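Local atomic coordinates of Eps1p (PDB entry 4TW5), a protein that belongs to the thioredoxin superfamily and joins two thioredoxin-like domains, each carrying a CXXC disulfide, in one chain. Residues A[22-26]-A[90-94]; A[37-43]-A[85-89]; A[128-134]-A[188-192]; A[175-180]-A[229-233]. All coordinates share one frame; numbering follows the deposited sequence. Where two conformers were deposited one is given.

Interaction 1: residues A[22-26]-A[90-94]; sequences ELSKG and LYNPS
The ring of Tyr91 receives a methyl group of Leu23 at an oblique angle: Leu23 CD1 sits 3.6 Å from both Tyr91 CB and Tyr91 CG, and 3.7 Å from Tyr91 CD2, so it touches the root of the ring and one flank. Tyr91 CG stands anti to the carbonyl carbon (chi1 -75°), which carries the ring onward from this apolar patch. Its hydroxyl is engaged elsewhere, by Glu80 and by Arg89. The puckered ring of Pro93 lodges in the bend of 22-26, among three carbonyl oxygens. Leu23 O takes a CA-H...O contact from Pro93 CA at 3.2 Å, Ser24 O faces Pro93 CG at 3.7 Å, and Gly26 O comes within 3.3 Å of Pro93 CD. Gly26, at a positive phi of 64°, lies in the bend that passes round the proline. Methyl and C-H contacts thus join 22-26 to the end of the strand and the proline after it. In the thioredoxin fold the contact lies where helix 19-23 runs into strand 27-33 and where the antiparallel neighbour, strand 87-92, ends; Leu23 also packs on Ile30 and Leu14, and Tyr91 is bonded through its backbone to His28.

Interaction 2: residues A[37-43]-A[85-89]; sequences CPHCKHL and FPEIR
Glu87 OE2 is gripped by two nitrogens of one arginine: Arg89 NE donates to Glu87 OE2 at 2.6 Å, and Arg89 NH2 to the same Glu87 OE2 at 2.9 Å. Both approach from one face of the carboxylate, while the oxygen stays close to the guanidinium plane, giving a side-on salt bridge along strand 87-92. Glu83 N holds the other carboxylate oxygen and Glu80 O takes Arg89 NH1, which ties this pair to the chain leading into the strand.

Just before that strand lies the hallmark of the thioredoxin fold, a cis-proline facing a CXXC disulfide. The peptide bond before Pro86 is cis, and the oxidised pair, Cys37 SG to Cys40 SG at 2.0 Å, lies against it. Of the two cysteines, Cys40 comes closer: Cys40 SG is 3.4 Å from Pro86 N and 3.5 Å from Pro86 CD. It is placed there by a chi1 of -41°, with SG anti to the carbonyl carbon. Cys37 SG is more distant, looking across to the carbonyl and CB of Phe85. From another side His39 crosses the proline at about a right angle, ND1 standing 4.0 Å from Pro86 CD; this nitrogen is buried by the contact and has no partner in the model. Arg105 also packs on His39. Leu43, at the start of the run into helix 44-53, completes the seat of the proline: its CD2 meets Pro86 CG at 3.6 Å, while the sister methyl Leu43 CD1 reaches Ile88 CD1 at 4.4 Å.

Interaction 3: residues A[128-134]-A[188-192]; sequences LDSAKSE and KIISR
Lys188 carries the polar part of this contact, stretching from helix 180-196 to the carbonyls of the short 3-10 turn 128-130 and the residue after it. Fully extended beyond CG, it brings NZ 3.1 Å from Leu128 O, meeting that oxygen from above the carbonyl plane, and more weakly 3.0 Å from Ala131 O. Ala131 N approaches Leu128 O from the opposite face, so two donors share this acceptor. Outside the two segments, NZ also forms a salt bridge with Asp169. Ser191 is the second polar link: its OG accepts from Glu134 N at 3.1 Å (145° at the hydrogen) and itself donates to Lys188 O at 2.8 Å, one turn back in the helix, a bond made possible by a chi1 of 77°. A water joins Lys132 O, Glu134 OE2 and Arg192 NH1, and lies in the plane of the guanidinium, at its edge.

The nonpolar contacts are of two sorts. Leu128 and the aliphatic chain of Lys188 slide past each other in opposite directions, CG of the leucine 3.6 Å from CD of the lysine, and Leu128 CD2 also meets Ile189 CG1 at 3.9 Å. The methyl of Ala131 instead lies over the centre of one face of the Arg192 guanidinium, 3.4 Å above its plane.

The linker between helix 121-124 and strand 136-137 is thereby laid along helix 180-196, with Pro121 packing on both Leu128 and Ile189.

Interaction 4: residues A[175-180]-A[229-233]; sequences KNCDKC and ADREP
Asp178 and Asp230 cross with their carboxylate planes only 25° apart, although both are acidic: Asp178 OD2 stands 3.3 Å from Asp230 OD1, two acceptors without a bond. The closeness is probably offset by Asp178 N, which donates almost straight (178°) at 2.8 Å to the syn lone pair of Asp230 OD1. Two waters bond the other oxygen, Asp230 OD2. Lys179, extended, crosses Glu232 obliquely and makes a salt bridge to its OE2, modelled so short that its exact length is doubtful; Tyr254 adds a cation-pi contact. Arg231 bends at chi3 (-85°) to turn the edge of its guanidinium to the backbone, NH2 donating to Lys175 O at 2.6 Å, while Arg231 N bonds Asn176 O at 2.8 Å. The disulfide of Cys177 and Cys180 closes a type I beta turn and rests against Pro233: Cys180 SG is 3.9 Å from Pro233 CG. The peptide before this proline is trans, unlike the one before Pro86 in the first domain. The CXXC turn, at the start of helix 180-196, is thus bound to the loop entering strand 234-238, and Ala229 packs on Asn245 of a second subunit.

The four contacts come in two pairs along the chain. Interaction 2 is nested inside the loop closed by interaction 1, and both use strand 87-92 of the four-stranded first sheet, at sites whose centres lie about 22 Å apart. Interactions 3 and 4 follow, their segments alternating; interaction 3 lies on helix 180-196, and interaction 4 holds the CXXC loop that leads into it; their centres are also about 22 Å apart, beside the five-stranded second sheet. The two disulfide contacts, 2 and 4, lie on opposite sides of the chain's centre, about 44 Å between centres, so the CXXC sites of this chain are well separated. Interaction 3 holds the segment that leads into the second domain.

Interaction 1: residues A[22-26]-A[90-94]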
# COMPACT_ATOMS: atom_id res chain seq x y z
N GLU A 22 44.85 -38.59 -4.26
CA GLU A 22 43.96 -38.45 -3.14
C GLU A 22 42.80 -37.46 -3.35
O GLU A 22 41.68 -37.71 -2.90
CB GLU A 22 44.78 -38.08 -1.91
CG GLU A 22 43.95 -37.81 -0.69
CD GLU A 22 43.21 -39.05 -0.21
OE1 GLU A 22 43.65 -40.17 -0.54
OE2 GLU A 22 42.19 -38.88 0.50
N LEU A 23 43.05 -36.33 -4.02
CA LEU A 23 41.99 -35.33 -4.24
C LEU A 23 41.04 -35.69 -5.40
O LEU A 23 40.04 -35.01 -5.61
CB LEU A 23 42.59 -33.94 -4.48
CG LEU A 23 43.58 -33.37 -3.46
CD1 LEU A 23 43.58 -31.84 -3.45
CD2 LEU A 23 43.37 -33.89 -2.03
N SER A 24 41.33 -36.75 -6.14
CA SER A 24 40.51 -37.14 -7.29
C SER A 24 39.14 -37.73 -6.91
O SER A 24 38.36 -38.06 -7.80
CB SER A 24 41.26 -38.13 -8.18
OG SER A 24 41.54 -39.33 -7.49
N LYS A 25 38.87 -37.95 -5.62
CA LYS A 25 37.54 -38.38 -5.19
C LYS A 25 37.07 -37.59 -3.97
O LYS A 25 37.84 -37.36 -3.04
CB LYS A 25 37.51 -39.88 -4.88
CG LYS A 25 37.64 -40.79 -6.10
CD LYS A 25 36.54 -40.51 -7.12
CE LYS A 25 36.94 -41.06 -8.49
NZ LYS A 25 35.94 -40.69 -9.54
N GLY A 26 35.81 -37.16 -3.98
CA GLY A 26 35.23 -36.43 -2.87
C GLY A 26 35.85 -35.07 -2.57
O GLY A 26 36.60 -34.52 -3.37
N LEU A 90 39.79 -25.80 0.75
CA LEU A 90 38.88 -26.81 0.22
C LEU A 90 39.16 -27.13 -1.25
O LEU A 90 39.21 -26.25 -2.11
CB LEU A 90 37.42 -26.37 0.38
CG LEU A 90 36.36 -27.40 -0.07
CD1 LEU A 90 36.34 -28.65 0.86
CD2 LEU A 90 34.99 -26.76 -0.10
N TYR A 91 39.33 -28.41 -1.54
CA TYR A 91 39.54 -28.88 -2.90
C TYR A 91 38.45 -29.85 -3.30
O TYR A 91 37.83 -30.49 -2.44
CB TYR A 91 40.90 -29.54 -3.04
CG TYR A 91 42.06 -28.57 -3.08
CD1 TYR A 91 42.50 -27.94 -1.92
CD2 TYR A 91 42.76 -28.33 -4.26
CE1 TYR A 91 43.57 -27.06 -1.94
CE2 TYR A 91 43.84 -27.45 -4.29
CZ TYR A 91 44.23 -26.83 -3.12
OH TYR A 91 45.30 -25.97 -3.12
N ASN A 92 38.15 -29.92 -4.59
CA ASN A 92 37.33 -31.01 -5.10
C ASN A 92 38.18 -31.71 -6.17
O ASN A 92 39.34 -31.34 -6.37
CB ASN A 92 35.96 -30.50 -5.57
CG ASN A 92 36.03 -29.51 -6.75
OD1 ASN A 92 37.06 -29.28 -7.37
ND2 ASN A 92 34.88 -28.93 -7.05
N PRO A 93 37.65 -32.76 -6.83
CA PRO A 93 38.44 -33.38 -7.92
C PRO A 93 38.88 -32.43 -9.06
O PRO A 93 39.87 -32.73 -9.74
CB PRO A 93 37.48 -34.45 -8.48
CG PRO A 93 36.61 -34.80 -7.33
CD PRO A 93 36.43 -33.53 -6.53
N SER A 94 38.17 -31.33 -9.28
CA SER A 94 38.62 -30.33 -10.26
C SER A 94 39.70 -29.39 -9.74
O SER A 94 40.29 -28.64 -10.52
CB SER A 94 37.46 -29.48 -10.80
OG SER A 94 36.39 -30.29 -11.23

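Interaction 2: residues A[37-43]-A[85-89]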
# COMPACT_ATOMS: atom_id res chain seq x y z
N CYS A 37 56.44 -22.71 12.34
CA CYS A 37 55.42 -21.67 12.46
C CYS A 37 54.77 -21.57 13.83
O CYS A 37 54.40 -22.59 14.42
CB CYS A 37 54.34 -21.88 11.38
SG CYS A 37 52.78 -20.96 11.57
N PRO A 38 54.67 -20.33 14.35
CA PRO A 38 54.10 -20.01 15.66
C PRO A 38 52.70 -20.59 15.79
O PRO A 38 52.42 -21.41 16.67
CB PRO A 38 54.02 -18.48 15.66
CG PRO A 38 54.98 -18.01 14.62
CD PRO A 38 55.34 -19.17 13.73
N HIS A 39 51.82 -20.14 14.89
CA HIS A 39 50.40 -20.45 14.92
C HIS A 39 50.07 -21.87 14.42
O HIS A 39 48.96 -22.36 14.64
CB HIS A 39 49.60 -19.41 14.12
CG HIS A 39 48.13 -19.43 14.39
ND1 HIS A 39 47.31 -20.49 14.04
CD2 HIS A 39 47.33 -18.53 15.01
CE1 HIS A 39 46.07 -20.22 14.42
NE2 HIS A 39 46.06 -19.04 15.01
N CYS A 40 51.00 -22.52 13.73
CA CYS A 40 50.66 -23.79 13.09
C CYS A 40 50.91 -24.98 14.00
O CYS A 40 50.56 -26.11 13.67
CB CYS A 40 51.46 -23.97 11.80
SG CYS A 40 51.65 -22.48 10.79
N LYS A 41 51.45 -24.73 15.19
CA LYS A 41 51.58 -25.76 16.21
C LYS A 41 50.53 -25.51 17.27
O LYS A 41 50.37 -26.28 18.21
CB LYS A 41 52.98 -25.78 16.83
CG LYS A 41 54.12 -25.82 15.84
CD LYS A 41 55.44 -25.92 16.58
CE LYS A 41 56.58 -26.16 15.62
NZ LYS A 41 56.31 -27.35 14.76
N HIS A 42 49.79 -24.43 17.08
CA HIS A 42 48.63 -24.17 17.89
C HIS A 42 47.38 -24.66 17.16
O HIS A 42 46.31 -24.76 17.75
CB HIS A 42 48.52 -22.68 18.20
CG HIS A 42 47.65 -22.36 19.37
ND1 HIS A 42 46.82 -21.26 19.40
CD2 HIS A 42 47.50 -22.98 20.56
CE1 HIS A 42 46.18 -21.22 20.56
NE2 HIS A 42 46.58 -22.26 21.28
N LEU A 43 47.55 -24.99 15.88
CA LEU A 43 46.51 -25.62 15.07
C LEU A 43 46.56 -27.14 15.11
O LEU A 43 45.52 -27.80 15.18
CB LEU A 43 46.64 -25.15 13.61
CG LEU A 43 45.74 -25.71 12.51
CD1 LEU A 43 44.26 -25.39 12.75
CD2 LEU A 43 46.17 -25.18 11.17
N PHE A 85 50.89 -19.14 6.36
CA PHE A 85 50.92 -20.31 7.22
C PHE A 85 50.23 -19.99 8.54
O PHE A 85 50.48 -18.93 9.13
CB PHE A 85 52.36 -20.78 7.47
CG PHE A 85 53.03 -21.39 6.27
CD1 PHE A 85 52.34 -22.26 5.44
CD2 PHE A 85 54.36 -21.11 5.99
CE1 PHE A 85 52.96 -22.83 4.34
CE2 PHE A 85 54.99 -21.67 4.89
CZ PHE A 85 54.28 -22.53 4.06
N PRO A 86 49.31 -20.87 8.98
CA PRO A 86 48.89 -22.03 8.20
C PRO A 86 47.78 -21.63 7.24
O PRO A 86 47.10 -20.62 7.48
CB PRO A 86 48.37 -22.99 9.26
CG PRO A 86 47.82 -22.08 10.30
CD PRO A 86 48.66 -20.83 10.30
N GLU A 87 47.57 -22.41 6.18
CA GLU A 87 46.51 -22.10 5.24
C GLU A 87 45.56 -23.26 5.03
O GLU A 87 45.96 -24.32 4.53
CB GLU A 87 47.09 -21.67 3.90
CG GLU A 87 46.02 -21.32 2.90
CD GLU A 87 46.54 -20.51 1.75
OE1 GLU A 87 47.72 -20.11 1.78
OE2 GLU A 87 45.75 -20.29 0.80
N ILE A 88 44.30 -23.06 5.42
CA ILE A 88 43.28 -24.10 5.31
C ILE A 88 42.42 -23.96 4.05
O ILE A 88 41.77 -22.93 3.85
CB ILE A 88 42.38 -24.09 6.53
CG1 ILE A 88 43.23 -24.03 7.80
CG2 ILE A 88 41.45 -25.30 6.53
CD1 ILE A 88 42.42 -23.93 9.05
N ARG A 89 42.38 -25.00 3.22
CA ARG A 89 41.75 -24.92 1.90
C ARG A 89 40.79 -26.08 1.58
O ARG A 89 40.96 -27.20 2.09
CB ARG A 89 42.82 -24.88 0.82
CG ARG A 89 43.74 -23.68 0.83
CD ARG A 89 44.60 -23.72 -0.41
NE ARG A 89 45.42 -22.53 -0.56
CZ ARG A 89 46.03 -22.20 -1.69
NH1 ARG A 89 45.92 -22.97 -2.76
NH2 ARG A 89 46.76 -21.09 -1.76

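Interaction 3: residues A[128-134]-A[188-192]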
# COMPACT_ATOMS: atom_id res chain seq x y z
N LEU A 128 20.44 -30.80 -6.22
CA LEU A 128 19.72 -29.99 -5.23
C LEU A 128 18.22 -30.31 -5.16
O LEU A 128 17.61 -30.14 -4.11
CB LEU A 128 19.93 -28.51 -5.51
CG LEU A 128 19.41 -27.50 -4.50
CD1 LEU A 128 20.12 -27.64 -3.13
CD2 LEU A 128 19.51 -26.09 -5.07
N ASP A 129 17.64 -30.78 -6.26
CA ASP A 129 16.22 -31.16 -6.32
C ASP A 129 15.83 -32.30 -5.38
O ASP A 129 14.67 -32.46 -5.04
CB ASP A 129 15.85 -31.62 -7.74
CG ASP A 129 15.68 -30.49 -8.73
OD1 ASP A 129 16.24 -29.38 -8.53
OD2 ASP A 129 15.03 -30.77 -9.76
N SER A 130 16.80 -33.11 -4.98
CA SER A 130 16.51 -34.23 -4.08
C SER A 130 16.24 -33.72 -2.67
O SER A 130 15.61 -34.41 -1.88
CB SER A 130 17.68 -35.21 -4.04
OG SER A 130 17.97 -35.66 -5.36
N ALA A 131 16.69 -32.51 -2.38
CA ALA A 131 16.56 -31.98 -1.03
C ALA A 131 15.44 -30.96 -0.92
O ALA A 131 15.07 -30.30 -1.90
CB ALA A 131 17.84 -31.39 -0.58
N LYS A 132 14.87 -30.87 0.27
CA LYS A 132 13.88 -29.86 0.60
C LYS A 132 14.58 -28.52 0.86
O LYS A 132 15.74 -28.49 1.27
CB LYS A 132 13.08 -30.27 1.83
CG LYS A 132 11.74 -29.61 1.99
CD LYS A 132 11.48 -29.29 3.47
CE LYS A 132 11.80 -30.48 4.35
NZ LYS A 132 11.65 -30.15 5.80
N SER A 133 13.88 -27.42 0.60
CA SER A 133 14.36 -26.13 1.07
C SER A 133 14.03 -26.01 2.55
O SER A 133 12.93 -26.40 2.97
CB SER A 133 13.74 -24.99 0.27
OG SER A 133 14.06 -23.74 0.86
N GLU A 134 14.97 -25.54 3.35
CA GLU A 134 14.70 -25.32 4.77
C GLU A 134 14.01 -23.97 5.01
O GLU A 134 13.54 -23.71 6.13
CB GLU A 134 15.99 -25.39 5.60
CG GLU A 134 16.67 -26.77 5.67
CD GLU A 134 15.70 -27.91 5.99
OE1 GLU A 134 14.94 -27.80 6.98
OE2 GLU A 134 15.68 -28.92 5.26
N LYS A 188 17.91 -21.62 -1.70
CA LYS A 188 17.79 -22.97 -1.21
C LYS A 188 19.12 -23.47 -0.63
O LYS A 188 19.16 -24.06 0.43
CB LYS A 188 17.33 -23.89 -2.34
CG LYS A 188 17.11 -25.34 -1.94
CD LYS A 188 16.40 -26.04 -3.08
CE LYS A 188 16.10 -27.47 -2.76
NZ LYS A 188 15.33 -28.08 -3.87
N ILE A 189 20.22 -23.20 -1.33
CA ILE A 189 21.53 -23.65 -0.87
C ILE A 189 21.87 -22.93 0.47
O ILE A 189 22.22 -23.59 1.45
CB ILE A 189 22.61 -23.37 -1.96
CG1 ILE A 189 22.30 -24.17 -3.23
CG2 ILE A 189 23.99 -23.74 -1.48
CD1 ILE A 189 23.13 -23.76 -4.44
N ILE A 190 21.66 -21.62 0.51
CA ILE A 190 21.80 -20.83 1.72
C ILE A 190 20.98 -21.36 2.86
O ILE A 190 21.45 -21.35 4.01
CB ILE A 190 21.41 -19.38 1.47
CG1 ILE A 190 22.40 -18.75 0.50
CG2 ILE A 190 21.32 -18.59 2.75
CD1 ILE A 190 21.93 -17.46 -0.10
N SER A 191 19.75 -21.79 2.60
CA SER A 191 18.90 -22.26 3.69
C SER A 191 19.47 -23.54 4.31
O SER A 191 19.46 -23.71 5.52
CB SER A 191 17.48 -22.50 3.24
OG SER A 191 17.37 -23.70 2.51
N ARG A 192 20.00 -24.42 3.47
CA ARG A 192 20.51 -25.69 3.97
C ARG A 192 21.85 -25.49 4.68
O ARG A 192 22.09 -26.10 5.69
CB ARG A 192 20.63 -26.70 2.84
CG ARG A 192 19.27 -27.31 2.45
CD ARG A 192 19.32 -28.17 1.17
NE ARG A 192 20.30 -29.27 1.13
CZ ARG A 192 20.19 -30.41 1.81
NH1 ARG A 192 19.16 -30.63 2.60
NH2 ARG A 192 21.12 -31.35 1.68
O HOH W 1 16.87 -29.84 3.23

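Interaction 4: residues A[175-180]-A[229-233]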
# COMPACT_ATOMS: atom_id res chain seq x y z
N LYS A 175 7.88 -11.46 -12.56
CA LYS A 175 7.80 -10.33 -13.47
C LYS A 175 8.87 -9.26 -13.17
O LYS A 175 9.13 -8.91 -12.01
CB LYS A 175 6.41 -9.71 -13.39
CG LYS A 175 5.27 -10.68 -13.63
CD LYS A 175 5.43 -11.37 -14.99
CE LYS A 175 4.41 -12.49 -15.16
NZ LYS A 175 4.99 -13.48 -16.12
N ASN A 176 9.52 -8.77 -14.23
CA ASN A 176 10.56 -7.75 -14.10
C ASN A 176 11.61 -8.09 -13.01
O ASN A 176 12.04 -7.23 -12.23
CB ASN A 176 9.90 -6.39 -13.82
CG ASN A 176 8.90 -6.01 -14.89
OD1 ASN A 176 8.98 -6.51 -16.01
ND2 ASN A 176 7.94 -5.14 -14.55
N CYS A 177 12.01 -9.36 -12.98
CA CYS A 177 13.04 -9.81 -12.07
C CYS A 177 13.90 -10.85 -12.74
O CYS A 177 13.67 -12.05 -12.57
CB CYS A 177 12.43 -10.39 -10.79
SG CYS A 177 13.68 -10.86 -9.55
N ASP A 178 14.92 -10.39 -13.44
CA ASP A 178 15.83 -11.26 -14.18
C ASP A 178 16.56 -12.26 -13.29
O ASP A 178 16.83 -13.38 -13.72
CB ASP A 178 16.86 -10.42 -14.93
CG ASP A 178 16.25 -9.56 -16.03
OD1 ASP A 178 15.16 -9.91 -16.56
OD2 ASP A 178 16.86 -8.51 -16.33
N LYS A 179 16.87 -11.85 -12.07
CA LYS A 179 17.70 -12.67 -11.19
C LYS A 179 16.91 -13.60 -10.27
O LYS A 179 17.50 -14.44 -9.64
CB LYS A 179 18.61 -11.76 -10.36
CG LYS A 179 19.65 -11.01 -11.19
CD LYS A 179 20.10 -9.75 -10.45
CE LYS A 179 21.05 -8.90 -11.28
NZ LYS A 179 21.18 -7.54 -10.65
N CYS A 180 15.59 -13.44 -10.19
CA CYS A 180 14.78 -14.19 -9.24
C CYS A 180 14.94 -15.72 -9.33
O CYS A 180 15.00 -16.41 -8.30
CB CYS A 180 13.31 -13.84 -9.42
SG CYS A 180 12.70 -12.37 -8.60
N ALA A 229 13.07 -1.11 -14.63
CA ALA A 229 13.17 -2.22 -15.57
C ALA A 229 13.19 -3.55 -14.85
O ALA A 229 12.56 -4.54 -15.28
CB ALA A 229 14.43 -2.06 -16.43
N ASP A 230 13.90 -3.57 -13.74
CA ASP A 230 14.30 -4.79 -13.10
C ASP A 230 14.36 -4.62 -11.59
O ASP A 230 14.69 -3.54 -11.08
CB ASP A 230 15.66 -5.22 -13.66
CG ASP A 230 16.06 -6.60 -13.21
OD1 ASP A 230 15.39 -7.59 -13.58
OD2 ASP A 230 17.08 -6.70 -12.50
N ARG A 231 14.00 -5.69 -10.89
CA ARG A 231 14.03 -5.75 -9.45
C ARG A 231 14.79 -7.01 -9.05
O ARG A 231 14.90 -7.96 -9.83
CB ARG A 231 12.61 -5.79 -8.89
CG ARG A 231 11.63 -5.01 -9.73
CD ARG A 231 10.23 -5.19 -9.25
NE ARG A 231 9.59 -6.38 -9.80
CZ ARG A 231 8.34 -6.71 -9.51
NH1 ARG A 231 7.65 -5.96 -8.67
NH2 ARG A 231 7.80 -7.79 -10.03
N GLU A 232 15.25 -7.03 -7.81
CA GLU A 232 15.99 -8.15 -7.25
C GLU A 232 15.38 -8.57 -5.94
O GLU A 232 14.84 -7.74 -5.23
CB GLU A 232 17.44 -7.78 -6.95
CG GLU A 232 18.40 -7.67 -8.08
CD GLU A 232 19.76 -7.26 -7.56
OE1 GLU A 232 19.81 -6.91 -6.36
OE2 GLU A 232 20.76 -7.30 -8.33
N PRO A 233 15.53 -9.86 -5.59
CA PRO A 233 15.06 -10.28 -4.26
C PRO A 233 15.95 -9.63 -3.20
O PRO A 233 17.11 -9.30 -3.47
CB PRO A 233 15.21 -11.80 -4.30
CG PRO A 233 15.36 -12.13 -5.79
CD PRO A 233 16.05 -10.98 -6.38
O HOH W 2 16.88 -9.14 -10.93
O HOH W 3 18.66 -5.20 -10.47